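Local coordinates for protein phosphosugar isomerase (Escherichia coli O6:H1, PDB 5UQI) that probably isomerises arabinose 5-phosphate and ribulose 5-phosphate through a sugar isomerase (SIS) domain, and binds arabinose 5-phosphate, at residues K37-C42 and D91-L96; V46-V51 and T70-V75; I57-A62 and F74-E79; A62-S67 and V164-A169; A66-P71 and A171-K176. All coordinates share one frame; numbering follows the deposited sequence.

All five contacts tie together parts of one alpha/beta fold of the SIS family. Interaction 2 is the buried strand pairing between 46-50 and 72-76. Interactions 1 and 3 lay helices on the sheet and are only partly buried: interaction 1 is almost purely aliphatic, while interaction 3 sets the aliphatic part of an arginine on a phenylalanine ring. Interactions 2 and 3 share Phe74. Interactions 4 and 5 both join helices 52-67 and 156-175. Interaction 4 is buried side-chain packing. Interaction 5 lies further from the chain centre, at the helix ends, and uses side-chain donors on backbone carbonyls. Leu39 of interaction 1 also touches Phe65 and Val168 of interaction 4.

Interaction 1: K37-C42 and D91-L96; sequences KVLQSC and DDVVIL
Cys42 SG lies 3.8 Å from the carbonyl oxygen of Asp91, a van der Waals approach. Neither segment has an aromatic ring, so this peptide is the flat group that is met. The rest is branched aliphatic packing. Cys42 has SG anti to its backbone N (chi1 179°), and SG reaches Val93 CG2 at 3.6 Å. Cys42 CB also touches that methyl, at 3.7 Å. The other methyl of Val93, CG1, turns to the helix. It meets Leu39 CD2 at 4.2 Å and Val38 CG1 at 4.3 Å. Leu39 CD2 also touches Ile95 CD1, at 4.0 Å, and these two side chains cross at about a right angle. Helix 32-41 ends here against the start of strand 93-97, a central strand of the parallel sheet, and runs against it at a slant, 138° between their directions. Ile121 of strand 120-124 and Val46 of strand 46-50 also touch Leu39. Helix 156-175 reaches Leu39 through Val168 and Leu172. The contact rests on dispersion and on removing methyl groups from water, with no directional bond between the two segments. Burial is partial: Leu39, Val93 and Ile95 are buried, while Val38 and Cys42 stay partly exposed.

Interaction 2: V46-V51 and T70-V75; sequences VVFIGV and TPSFFV
Val46 and Ser72 begin the tight part of this strand pair. Val46 N donates to Pro71 O at 2.9 Å, in the carbonyl plane and on a lone pair. Val46 O takes two donors from opposite faces of its plane. Ser72 OG comes at 2.8 Å and Phe73 N at 3.1 Å, the latter bent to 142° at the hydrogen. Ser72 OG also lies at the edge of the Phe48 ring, in its plane, 3.3 Å from CE1. Further along, Phe48 N bonds to Phe73 O, and Val75 N to Phe48 O. These are neighbouring parallel strands of a beta-alpha-beta unit, linked by helix 52-67, in the Rossmann-like sheet of the SIS domain. On the face with Val47, Phe73 has CG between its backbone N and carbonyl carbon (chi1 62°). Its ring lies beside Val47, with CE1 3.6 Å from Val47 CG2. The pair is looser at the Gly50 end. Gly50 N stays 3.7 Å from Val75 O and is buried without a partner in the model, although Gly50 O bonds to Gly77. Next to it, Val51 lines the arabinose-5-phosphate pocket. At the other end Pro71 is solvent-exposed, although its carbonyl is firmly bonded, and Thr70 CG2 touches Val46 CG2 at 3.8 Å.

Interaction 3: I57-A62 and F74-E79; sequences IARKLA and FVHGTE
Arg59 sets its CG over one face of the Phe74 ring and runs its outer atoms past CE2. From CB the chain turns to CG, which is anti to the carbonyl carbon. CG makes a CH-pi contact, 3.5 Å from the ring centroid and 24° off the ring normal. It is offset toward the rim, and the nearest ring atom is Phe74 CD2 at 3.2 Å. This is the tight point of the contact. CD follows, 4.0 Å from Phe74 CD2. The chain then bends at chi3 (-111°), which places NE near Phe74 CE2. CZ passes the same ring atom, and NH1 comes to 3.5 Å from CE2. The guanidinium does not lie flat on the ring: the two planes are 48° apart, and CE2 sits over one face of the guanidinium. At the far tip NH2 approaches the edge of the His76 ring, 4.4 Å from His76 CD2. The backbone N of His76 lies over the opposite face of the Phe74 ring. Two alanines complete the packing. Ala58 CB meets Phe74 CE1 at 3.6 Å, and Ala62 CB meets Phe74 CB at 4.1 Å. They lie one helical turn apart, and both face Phe74. Arg59 itself is exposed, and its CG covers part of that ring face. Helix 52-67 thus packs nearly antiparallel to strand 72-76, an outermost strand of the sheet within this chain. His76 stands at the N-cap position of helix 77-84. Lys60 of the first helix makes a salt bridge with Asp166 of helix 156-175.

Interaction 4: A62-S67 and V164-A169; sequences AATFAS and VGDAVA
Phe65 and Ala169 carry the apolar part of this helix pair. Ala169 CB sits against the ring, 3.5 Å from Phe65 CD1 and 3.6 Å from CE1. At the far end of the ring, Phe65 CZ touches Val168 CG1 at 3.9 Å, and the two side chains cross obliquely. Phe65 CG is beside the backbone N, with chi1 at -91°, turned about 30° past the staggered position, a mildly strained torsion. A second apolar touch is Thr64 CG2 on Ala169 CB at 3.8 Å. The two helices, 52-67 and 156-175, run almost parallel at 15°, with their axes 9.3 Å apart. They lie side by side on one face of the parallel sheet, in the layered alpha/beta fold of the SIS domain. Gly165 and Ala169, one turn apart, offer little side chain there, and the ring of Phe65 reaches the backbone. A ring-edge contact to a carbonyl follows: Gly165 O lies near the ring plane, 3.6 Å from Phe65 CE1. That oxygen already accepts the helical bond from Ala169 N. Asp166 OD1 lies 3.8 Å from the Thr64 methyl CG2 and 4.1 Å from its OG1, with no hydrogen bond between them. Their polar atoms share Lys60 instead: its NZ makes a salt bridge with Asp166 OD1 and a hydrogen bond with Thr64 OG1. Toward the sheet, the Phe65 ring stacks edge-to-face with Phe48, and Leu39 of helix 32-41 touches Val168.

Interaction 5: A66-P71 and A171-K176; sequences ASTGTP and ALSELK
A Schellman motif ends helix 52-67, and Ser173 and Lys176 bond the carbonyls of the turn that follows. Gly69 is the C-prime residue, with phi at 107°. Its N bonds to Ala66 O, and Thr70 N bonds to Phe65 O. The turn then leads the chain toward strand 72-76. Thr68 and Gly69 present their carbonyl oxygens to the end of helix 156-175 and the residue after it. Ser173 OG is anti to its backbone N (chi1 -172°). It donates to Thr68 O at 2.7 Å, in the carbonyl plane and on a lone pair. Ser173 CB packs on Thr68 CB as well, at 3.8 Å. The hydroxyl of Thr68 turns back to its own helix, to Thr64 O and Phe65 O. Lys176 reaches the next carbonyl with a chain bent at chi3. Its NZ donates to Gly69 O at 2.8 Å from above the carbonyl plane, 39° out of it. CE lies 3.2 Å from the same oxygen. The ammonium group lies close past the C-terminal end of helix 52-67, where a positive charge may be favourable. Leu172, which also touches Phe65, lies next to Thr70. There Thr70 OG1 sits 3.9 Å from Leu172 CB and 4.0 Å from Lys176 NZ.

Interaction 1: K37-C42 and D91-L96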
# COMPACT_ATOMS: atom_id res chain seq x y z
N LYS A 37 -4.32 -13.97 -4.98
CA LYS A 37 -4.12 -15.34 -4.53
C LYS A 37 -3.27 -15.49 -3.30
O LYS A 37 -3.63 -16.24 -2.42
CB LYS A 37 -3.56 -16.16 -5.69
CG LYS A 37 -4.53 -16.20 -6.86
CD LYS A 37 -3.94 -16.97 -8.04
CE LYS A 37 -4.84 -16.82 -9.25
NZ LYS A 37 -4.17 -17.46 -10.42
N VAL A 38 -2.16 -14.76 -3.22
CA VAL A 38 -1.28 -14.79 -2.03
C VAL A 38 -2.07 -14.29 -0.83
O VAL A 38 -2.05 -14.92 0.22
CB VAL A 38 -0.02 -13.93 -2.16
CG1 VAL A 38 0.73 -13.82 -0.83
CG2 VAL A 38 0.92 -14.47 -3.25
N LEU A 39 -2.76 -13.15 -1.00
CA LEU A 39 -3.58 -12.65 0.12
C LEU A 39 -4.70 -13.58 0.57
O LEU A 39 -4.96 -13.72 1.77
CB LEU A 39 -4.07 -11.21 -0.11
CG LEU A 39 -2.89 -10.23 -0.29
CD1 LEU A 39 -3.43 -8.87 -0.78
CD2 LEU A 39 -2.07 -9.98 1.02
N GLN A 40 -5.30 -14.29 -0.39
CA GLN A 40 -6.36 -15.25 -0.03
C GLN A 40 -5.84 -16.43 0.78
O GLN A 40 -6.60 -17.05 1.53
CB GLN A 40 -6.99 -15.77 -1.32
CG GLN A 40 -7.97 -14.76 -1.93
CD GLN A 40 -8.65 -15.28 -3.18
OE1 GLN A 40 -8.02 -15.91 -4.02
NE2 GLN A 40 -9.92 -14.96 -3.33
N SER A 41 -4.56 -16.74 0.58
CA SER A 41 -3.88 -17.86 1.21
C SER A 41 -3.45 -17.52 2.62
O SER A 41 -3.13 -18.43 3.41
CB SER A 41 -2.67 -18.32 0.37
OG SER A 41 -1.50 -17.50 0.57
N CYS A 42 -3.46 -16.23 2.98
CA CYS A 42 -2.93 -15.81 4.28
C CYS A 42 -3.74 -16.42 5.41
O CYS A 42 -4.95 -16.22 5.47
CB CYS A 42 -2.88 -14.28 4.33
SG CYS A 42 -2.27 -13.63 5.90
N ASP A 91 2.52 -17.10 10.35
CA ASP A 91 1.47 -17.14 9.31
C ASP A 91 1.14 -15.76 8.69
O ASP A 91 0.35 -15.69 7.74
CB ASP A 91 0.16 -17.68 9.88
CG ASP A 91 0.26 -19.16 10.33
OD1 ASP A 91 0.91 -19.95 9.63
OD2 ASP A 91 -0.34 -19.50 11.36
N ASP A 92 1.73 -14.69 9.25
CA ASP A 92 1.37 -13.36 8.73
C ASP A 92 2.05 -13.09 7.42
O ASP A 92 3.13 -13.63 7.14
CB ASP A 92 1.81 -12.28 9.72
CG ASP A 92 1.06 -12.36 11.08
OD1 ASP A 92 -0.03 -12.98 11.20
OD2 ASP A 92 1.64 -11.89 12.10
N VAL A 93 1.38 -12.31 6.57
CA VAL A 93 1.95 -11.91 5.27
C VAL A 93 2.23 -10.44 5.40
O VAL A 93 1.36 -9.74 5.94
CB VAL A 93 0.97 -12.19 4.11
CG1 VAL A 93 1.40 -11.53 2.79
CG2 VAL A 93 0.77 -13.72 4.03
N VAL A 94 3.36 -9.97 4.89
CA VAL A 94 3.83 -8.57 5.10
C VAL A 94 3.76 -7.84 3.78
O VAL A 94 4.29 -8.32 2.74
CB VAL A 94 5.26 -8.55 5.71
CG1 VAL A 94 5.72 -7.12 5.91
CG2 VAL A 94 5.32 -9.30 7.02
N ILE A 95 3.12 -6.65 3.77
CA ILE A 95 3.16 -5.79 2.61
C ILE A 95 3.97 -4.58 2.99
O ILE A 95 3.59 -3.84 3.92
CB ILE A 95 1.74 -5.33 2.16
CG1 ILE A 95 0.89 -6.56 1.73
CG2 ILE A 95 1.82 -4.30 1.07
CD1 ILE A 95 -0.57 -6.24 1.34
N LEU A 96 5.08 -4.34 2.32
CA LEU A 96 5.89 -3.17 2.62
C LEU A 96 5.68 -2.13 1.53
O LEU A 96 5.81 -2.41 0.33
CB LEU A 96 7.39 -3.54 2.63
CG LEU A 96 7.70 -4.58 3.71
CD1 LEU A 96 7.91 -6.00 3.10
CD2 LEU A 96 8.90 -4.17 4.56

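Interaction 2: V46-V51 and T70-V75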
# COMPACT_ATOMS: atom_id res chain seq x y z
N VAL A 46 -2.57 -9.70 7.61
CA VAL A 46 -1.81 -8.94 6.62
C VAL A 46 -1.20 -7.74 7.34
O VAL A 46 -1.92 -6.90 7.85
CB VAL A 46 -2.68 -8.51 5.41
CG1 VAL A 46 -1.90 -7.66 4.42
CG2 VAL A 46 -3.32 -9.75 4.74
N VAL A 47 0.13 -7.71 7.40
CA VAL A 47 0.80 -6.64 8.19
C VAL A 47 1.36 -5.66 7.21
O VAL A 47 2.19 -6.00 6.35
CB VAL A 47 1.91 -7.21 9.05
CG1 VAL A 47 2.62 -6.08 9.81
CG2 VAL A 47 1.36 -8.26 10.00
N PHE A 48 0.89 -4.40 7.30
CA PHE A 48 1.40 -3.35 6.40
C PHE A 48 2.50 -2.59 7.11
O PHE A 48 2.36 -2.24 8.30
CB PHE A 48 0.27 -2.33 6.06
CG PHE A 48 -0.71 -2.81 5.05
CD1 PHE A 48 -1.82 -3.55 5.44
CD2 PHE A 48 -0.53 -2.43 3.69
CE1 PHE A 48 -2.76 -4.00 4.46
CE2 PHE A 48 -1.47 -2.86 2.72
CZ PHE A 48 -2.59 -3.58 3.12
N ILE A 49 3.58 -2.30 6.36
CA ILE A 49 4.71 -1.57 6.96
C ILE A 49 5.05 -0.43 6.01
O ILE A 49 5.17 -0.59 4.77
CB ILE A 49 5.98 -2.51 7.08
CG1 ILE A 49 5.65 -3.67 8.02
CG2 ILE A 49 7.17 -1.68 7.58
CD1 ILE A 49 6.86 -4.61 8.26
N GLY A 50 5.27 0.77 6.59
CA GLY A 50 5.65 1.97 5.81
C GLY A 50 6.14 3.03 6.78
O GLY A 50 6.03 2.86 8.00
N VAL A 51 6.70 4.08 6.18
CA VAL A 51 7.06 5.29 6.96
C VAL A 51 6.67 6.51 6.14
O VAL A 51 6.34 6.38 4.94
CB VAL A 51 8.58 5.38 7.30
CG1 VAL A 51 9.04 4.16 8.17
CG2 VAL A 51 9.43 5.58 6.05
N THR A 70 -10.57 -8.76 5.91
CA THR A 70 -9.23 -9.35 5.87
C THR A 70 -8.42 -8.82 7.10
O THR A 70 -7.95 -7.70 7.02
CB THR A 70 -8.56 -8.94 4.56
OG1 THR A 70 -9.36 -9.41 3.44
CG2 THR A 70 -7.15 -9.56 4.47
N PRO A 71 -8.25 -9.61 8.17
CA PRO A 71 -7.59 -9.14 9.38
C PRO A 71 -6.20 -8.60 8.96
O PRO A 71 -5.41 -9.30 8.30
CB PRO A 71 -7.52 -10.37 10.28
CG PRO A 71 -8.91 -11.00 9.95
CD PRO A 71 -8.95 -10.89 8.46
N SER A 72 -5.90 -7.41 9.47
CA SER A 72 -4.71 -6.66 9.01
C SER A 72 -4.40 -5.62 10.06
O SER A 72 -5.30 -5.14 10.71
CB SER A 72 -5.07 -5.95 7.73
OG SER A 72 -4.02 -5.21 7.21
N PHE A 73 -3.14 -5.25 10.21
CA PHE A 73 -2.80 -4.07 11.00
C PHE A 73 -1.48 -3.49 10.46
O PHE A 73 -0.83 -4.07 9.59
CB PHE A 73 -2.66 -4.40 12.53
CG PHE A 73 -1.55 -5.40 12.87
CD1 PHE A 73 -1.69 -6.78 12.62
CD2 PHE A 73 -0.35 -4.95 13.47
CE1 PHE A 73 -0.65 -7.66 12.95
CE2 PHE A 73 0.71 -5.82 13.81
CZ PHE A 73 0.55 -7.20 13.55
N PHE A 74 -1.15 -2.31 10.98
CA PHE A 74 -0.01 -1.55 10.52
C PHE A 74 1.10 -1.57 11.55
O PHE A 74 0.86 -1.41 12.76
CB PHE A 74 -0.51 -0.08 10.34
CG PHE A 74 0.64 0.89 10.11
CD1 PHE A 74 1.33 0.89 8.89
CD2 PHE A 74 1.01 1.81 11.12
CE1 PHE A 74 2.38 1.83 8.66
CE2 PHE A 74 2.09 2.73 10.84
CZ PHE A 74 2.75 2.73 9.64
N VAL A 75 2.36 -1.69 11.03
CA VAL A 75 3.58 -1.55 11.85
C VAL A 75 4.42 -0.52 11.17
O VAL A 75 4.78 -0.64 9.99
CB VAL A 75 4.32 -2.89 11.94
CG1 VAL A 75 5.68 -2.66 12.62
CG2 VAL A 75 3.52 -3.91 12.76

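Interaction 3: I57-A62 and F74-E79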
# COMPACT_ATOMS: atom_id res chain seq x y z
N ILE A 57 -0.66 6.09 4.39
CA ILE A 57 -1.54 5.29 3.48
C ILE A 57 -1.57 3.81 3.92
O ILE A 57 -2.65 3.19 3.86
CB ILE A 57 -1.05 5.43 2.02
CG1 ILE A 57 -1.17 6.90 1.59
CG2 ILE A 57 -1.89 4.52 1.11
CD1 ILE A 57 -2.50 7.58 1.80
N ALA A 58 -0.44 3.25 4.36
CA ALA A 58 -0.38 1.87 4.88
C ALA A 58 -1.33 1.70 6.06
O ALA A 58 -2.04 0.69 6.16
CB ALA A 58 1.06 1.52 5.28
N ARG A 59 -1.39 2.71 6.96
CA ARG A 59 -2.35 2.68 8.11
C ARG A 59 -3.80 2.64 7.55
O ARG A 59 -4.62 1.87 8.08
CB ARG A 59 -2.24 3.93 9.03
CG ARG A 59 -1.10 3.92 9.96
CD ARG A 59 -1.12 5.21 10.84
NE ARG A 59 0.03 6.06 10.44
CZ ARG A 59 1.14 6.33 11.14
NH1 ARG A 59 1.35 5.82 12.35
NH2 ARG A 59 2.08 7.15 10.61
N LYS A 60 -4.11 3.48 6.54
CA LYS A 60 -5.45 3.47 5.96
C LYS A 60 -5.76 2.10 5.37
O LYS A 60 -6.85 1.55 5.66
CB LYS A 60 -5.53 4.54 4.86
CG LYS A 60 -6.98 5.01 4.61
CD LYS A 60 -7.83 3.98 3.81
CE LYS A 60 -9.12 4.63 3.29
NZ LYS A 60 -9.82 3.57 2.44
N LEU A 61 -4.81 1.54 4.61
CA LEU A 61 -5.10 0.27 3.95
C LEU A 61 -5.26 -0.87 4.97
O LEU A 61 -6.13 -1.74 4.78
CB LEU A 61 -3.96 -0.06 2.96
CG LEU A 61 -3.93 0.93 1.79
CD1 LEU A 61 -2.79 0.47 0.85
CD2 LEU A 61 -5.28 0.89 0.99
N ALA A 62 -4.45 -0.90 6.03
CA ALA A 62 -4.67 -1.95 7.08
C ALA A 62 -6.07 -1.83 7.63
O ALA A 62 -6.72 -2.86 7.83
CB ALA A 62 -3.61 -1.77 8.20
N PHE A 74 -1.15 -2.31 10.98
CA PHE A 74 -0.01 -1.55 10.52
C PHE A 74 1.10 -1.57 11.55
O PHE A 74 0.86 -1.41 12.76
CB PHE A 74 -0.51 -0.08 10.34
CG PHE A 74 0.64 0.89 10.11
CD1 PHE A 74 1.33 0.89 8.89
CD2 PHE A 74 1.01 1.81 11.12
CE1 PHE A 74 2.38 1.83 8.66
CE2 PHE A 74 2.09 2.73 10.84
CZ PHE A 74 2.75 2.73 9.64
N VAL A 75 2.36 -1.69 11.03
CA VAL A 75 3.58 -1.55 11.85
C VAL A 75 4.42 -0.52 11.17
O VAL A 75 4.78 -0.64 9.99
CB VAL A 75 4.32 -2.89 11.94
CG1 VAL A 75 5.68 -2.66 12.62
CG2 VAL A 75 3.52 -3.91 12.76
N HIS A 76 4.77 0.53 11.91
CA HIS A 76 5.66 1.55 11.33
C HIS A 76 7.05 1.02 11.11
O HIS A 76 7.55 0.28 11.94
CB HIS A 76 5.66 2.73 12.32
CG HIS A 76 6.38 3.94 11.80
ND1 HIS A 76 7.76 4.08 11.95
CD2 HIS A 76 5.94 5.05 11.15
CE1 HIS A 76 8.12 5.23 11.40
NE2 HIS A 76 7.03 5.86 10.96
N GLY A 77 7.66 1.39 9.98
CA GLY A 77 8.97 0.76 9.63
C GLY A 77 10.07 1.04 10.67
O GLY A 77 10.91 0.17 10.97
N THR A 78 10.09 2.23 11.29
CA THR A 78 11.08 2.47 12.36
C THR A 78 10.71 1.76 13.61
O THR A 78 11.55 1.16 14.27
CB THR A 78 11.14 4.00 12.67
OG1 THR A 78 11.77 4.57 11.51
CG2 THR A 78 12.02 4.30 13.89
N GLU A 79 9.45 1.78 13.98
CA GLU A 79 9.10 1.01 15.17
C GLU A 79 9.40 -0.50 15.01
O GLU A 79 9.78 -1.16 15.99
CB GLU A 79 7.60 1.19 15.52
CG GLU A 79 7.28 2.71 15.79
CD GLU A 79 8.12 3.26 16.93
OE1 GLU A 79 8.23 2.50 17.98
OE2 GLU A 79 8.81 4.31 16.80

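Interaction 4: A62-S67 and V164-A169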
# COMPACT_ATOMS: atom_id res chain seq x y z
N ALA A 62 -4.45 -0.90 6.03
CA ALA A 62 -4.67 -1.95 7.08
C ALA A 62 -6.07 -1.83 7.63
O ALA A 62 -6.72 -2.86 7.83
CB ALA A 62 -3.61 -1.77 8.20
N ALA A 63 -6.52 -0.60 7.90
CA ALA A 63 -7.83 -0.43 8.49
C ALA A 63 -8.92 -0.84 7.49
O ALA A 63 -9.88 -1.50 7.87
CB ALA A 63 -8.00 1.03 8.95
N THR A 64 -8.73 -0.50 6.21
CA THR A 64 -9.74 -0.85 5.16
C THR A 64 -9.77 -2.37 4.94
O THR A 64 -10.85 -2.96 4.84
CB THR A 64 -9.38 -0.06 3.90
OG1 THR A 64 -9.88 1.28 4.18
CG2 THR A 64 -10.19 -0.55 2.72
N PHE A 65 -8.59 -3.02 4.93
CA PHE A 65 -8.60 -4.48 4.81
C PHE A 65 -9.38 -5.06 5.97
O PHE A 65 -10.27 -5.91 5.77
CB PHE A 65 -7.12 -5.04 4.87
CG PHE A 65 -6.46 -5.16 3.52
CD1 PHE A 65 -6.42 -4.10 2.56
CD2 PHE A 65 -5.77 -6.33 3.27
CE1 PHE A 65 -5.82 -4.30 1.30
CE2 PHE A 65 -5.13 -6.50 2.03
CZ PHE A 65 -5.16 -5.50 1.08
N ALA A 66 -9.09 -4.61 7.20
CA ALA A 66 -9.74 -5.21 8.36
C ALA A 66 -11.26 -5.00 8.35
O ALA A 66 -12.04 -5.94 8.70
CB ALA A 66 -9.17 -4.60 9.64
N SER A 67 -11.66 -3.81 7.99
CA SER A 67 -13.10 -3.40 8.05
C SER A 67 -13.89 -4.12 6.98
O SER A 67 -15.12 -4.18 7.14
CB SER A 67 -13.24 -1.91 7.87
OG SER A 67 -12.82 -1.49 6.65
N VAL A 164 -5.27 1.86 -5.38
CA VAL A 164 -4.92 0.47 -5.67
C VAL A 164 -5.24 -0.46 -4.48
O VAL A 164 -5.90 -1.50 -4.59
CB VAL A 164 -3.42 0.37 -6.05
CG1 VAL A 164 -2.95 -1.07 -5.95
CG2 VAL A 164 -3.19 0.96 -7.45
N GLY A 165 -4.77 -0.05 -3.28
CA GLY A 165 -4.97 -0.87 -2.07
C GLY A 165 -6.45 -1.01 -1.72
O GLY A 165 -6.88 -2.08 -1.28
N ASP A 166 -7.22 0.07 -1.85
CA ASP A 166 -8.66 0.01 -1.59
C ASP A 166 -9.31 -1.03 -2.54
O ASP A 166 -10.16 -1.84 -2.07
CB ASP A 166 -9.37 1.31 -1.87
CG ASP A 166 -9.27 2.36 -0.76
OD1 ASP A 166 -8.76 2.07 0.32
OD2 ASP A 166 -9.80 3.51 -1.06
N ALA A 167 -8.89 -0.99 -3.81
CA ALA A 167 -9.50 -1.91 -4.80
C ALA A 167 -9.14 -3.36 -4.47
O ALA A 167 -9.99 -4.24 -4.58
CB ALA A 167 -9.03 -1.56 -6.20
N VAL A 168 -7.88 -3.62 -4.07
CA VAL A 168 -7.49 -4.94 -3.61
C VAL A 168 -8.33 -5.40 -2.43
O VAL A 168 -8.85 -6.51 -2.39
CB VAL A 168 -5.98 -5.00 -3.34
CG1 VAL A 168 -5.64 -6.33 -2.70
CG2 VAL A 168 -5.22 -4.72 -4.65
N ALA A 169 -8.47 -4.53 -1.42
CA ALA A 169 -9.27 -4.85 -0.26
C ALA A 169 -10.71 -5.21 -0.68
O ALA A 169 -11.25 -6.18 -0.16
CB ALA A 169 -9.31 -3.60 0.70

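Interaction 5: A66-P71 and A171-K176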
# COMPACT_ATOMS: atom_id res chain seq x y z
N ALA A 66 -9.09 -4.61 7.20
CA ALA A 66 -9.74 -5.21 8.36
C ALA A 66 -11.26 -5.00 8.35
O ALA A 66 -12.04 -5.94 8.70
CB ALA A 66 -9.17 -4.60 9.64
N SER A 67 -11.66 -3.81 7.99
CA SER A 67 -13.10 -3.40 8.05
C SER A 67 -13.89 -4.12 6.98
O SER A 67 -15.12 -4.18 7.14
CB SER A 67 -13.24 -1.91 7.87
OG SER A 67 -12.82 -1.49 6.65
N THR A 68 -13.21 -4.67 5.99
CA THR A 68 -13.90 -5.37 4.88
C THR A 68 -13.61 -6.86 4.91
O THR A 68 -13.90 -7.53 3.91
CB THR A 68 -13.54 -4.78 3.54
OG1 THR A 68 -12.13 -4.91 3.31
CG2 THR A 68 -13.90 -3.27 3.45
N GLY A 69 -13.07 -7.39 6.01
CA GLY A 69 -12.99 -8.83 6.21
C GLY A 69 -11.65 -9.53 6.10
O GLY A 69 -11.60 -10.74 6.17
N THR A 70 -10.57 -8.76 5.91
CA THR A 70 -9.23 -9.35 5.87
C THR A 70 -8.42 -8.82 7.10
O THR A 70 -7.95 -7.70 7.02
CB THR A 70 -8.56 -8.94 4.56
OG1 THR A 70 -9.36 -9.41 3.44
CG2 THR A 70 -7.15 -9.56 4.47
N PRO A 71 -8.25 -9.61 8.17
CA PRO A 71 -7.59 -9.14 9.38
C PRO A 71 -6.20 -8.60 8.96
O PRO A 71 -5.41 -9.30 8.30
CB PRO A 71 -7.52 -10.37 10.28
CG PRO A 71 -8.91 -11.00 9.95
CD PRO A 71 -8.95 -10.89 8.46
N ALA A 171 -11.85 -6.20 -3.61
CA ALA A 171 -11.93 -7.45 -4.40
C ALA A 171 -11.81 -8.65 -3.46
O ALA A 171 -12.59 -9.56 -3.56
CB ALA A 171 -10.81 -7.47 -5.41
N LEU A 172 -10.89 -8.61 -2.47
CA LEU A 172 -10.79 -9.73 -1.52
C LEU A 172 -12.14 -9.87 -0.76
O LEU A 172 -12.58 -10.99 -0.51
CB LEU A 172 -9.64 -9.53 -0.48
CG LEU A 172 -8.25 -9.60 -1.07
CD1 LEU A 172 -7.30 -9.00 -0.02
CD2 LEU A 172 -7.92 -11.06 -1.34
N SER A 173 -12.74 -8.73 -0.39
CA SER A 173 -13.96 -8.71 0.42
C SER A 173 -15.09 -9.38 -0.39
O SER A 173 -15.79 -10.27 0.15
CB SER A 173 -14.30 -7.25 0.76
OG SER A 173 -15.38 -7.21 1.70
N GLU A 174 -15.22 -8.99 -1.66
CA GLU A 174 -16.27 -9.57 -2.55
C GLU A 174 -16.01 -11.03 -2.75
O GLU A 174 -16.93 -11.85 -2.63
CB GLU A 174 -16.35 -8.80 -3.86
CG GLU A 174 -17.33 -9.38 -4.88
CD GLU A 174 -17.78 -8.36 -5.90
OE1 GLU A 174 -17.87 -7.14 -5.58
OE2 GLU A 174 -18.05 -8.79 -7.05
N LEU A 175 -14.76 -11.41 -3.03
CA LEU A 175 -14.39 -12.83 -3.25
C LEU A 175 -14.66 -13.74 -2.05
O LEU A 175 -15.06 -14.90 -2.26
CB LEU A 175 -12.94 -12.95 -3.74
CG LEU A 175 -12.71 -12.28 -5.11
CD1 LEU A 175 -11.22 -12.13 -5.38
CD2 LEU A 175 -13.36 -13.14 -6.22
N LYS A 176 -14.54 -13.24 -0.81
CA LYS A 176 -14.79 -14.06 0.35
C LYS A 176 -16.24 -13.97 0.84
O LYS A 176 -16.53 -14.56 1.88
CB LYS A 176 -13.79 -13.71 1.47
CG LYS A 176 -14.06 -12.42 2.22
CD LYS A 176 -12.84 -12.01 3.04
CE LYS A 176 -12.46 -13.06 4.09
NZ LYS A 176 -11.01 -12.87 4.45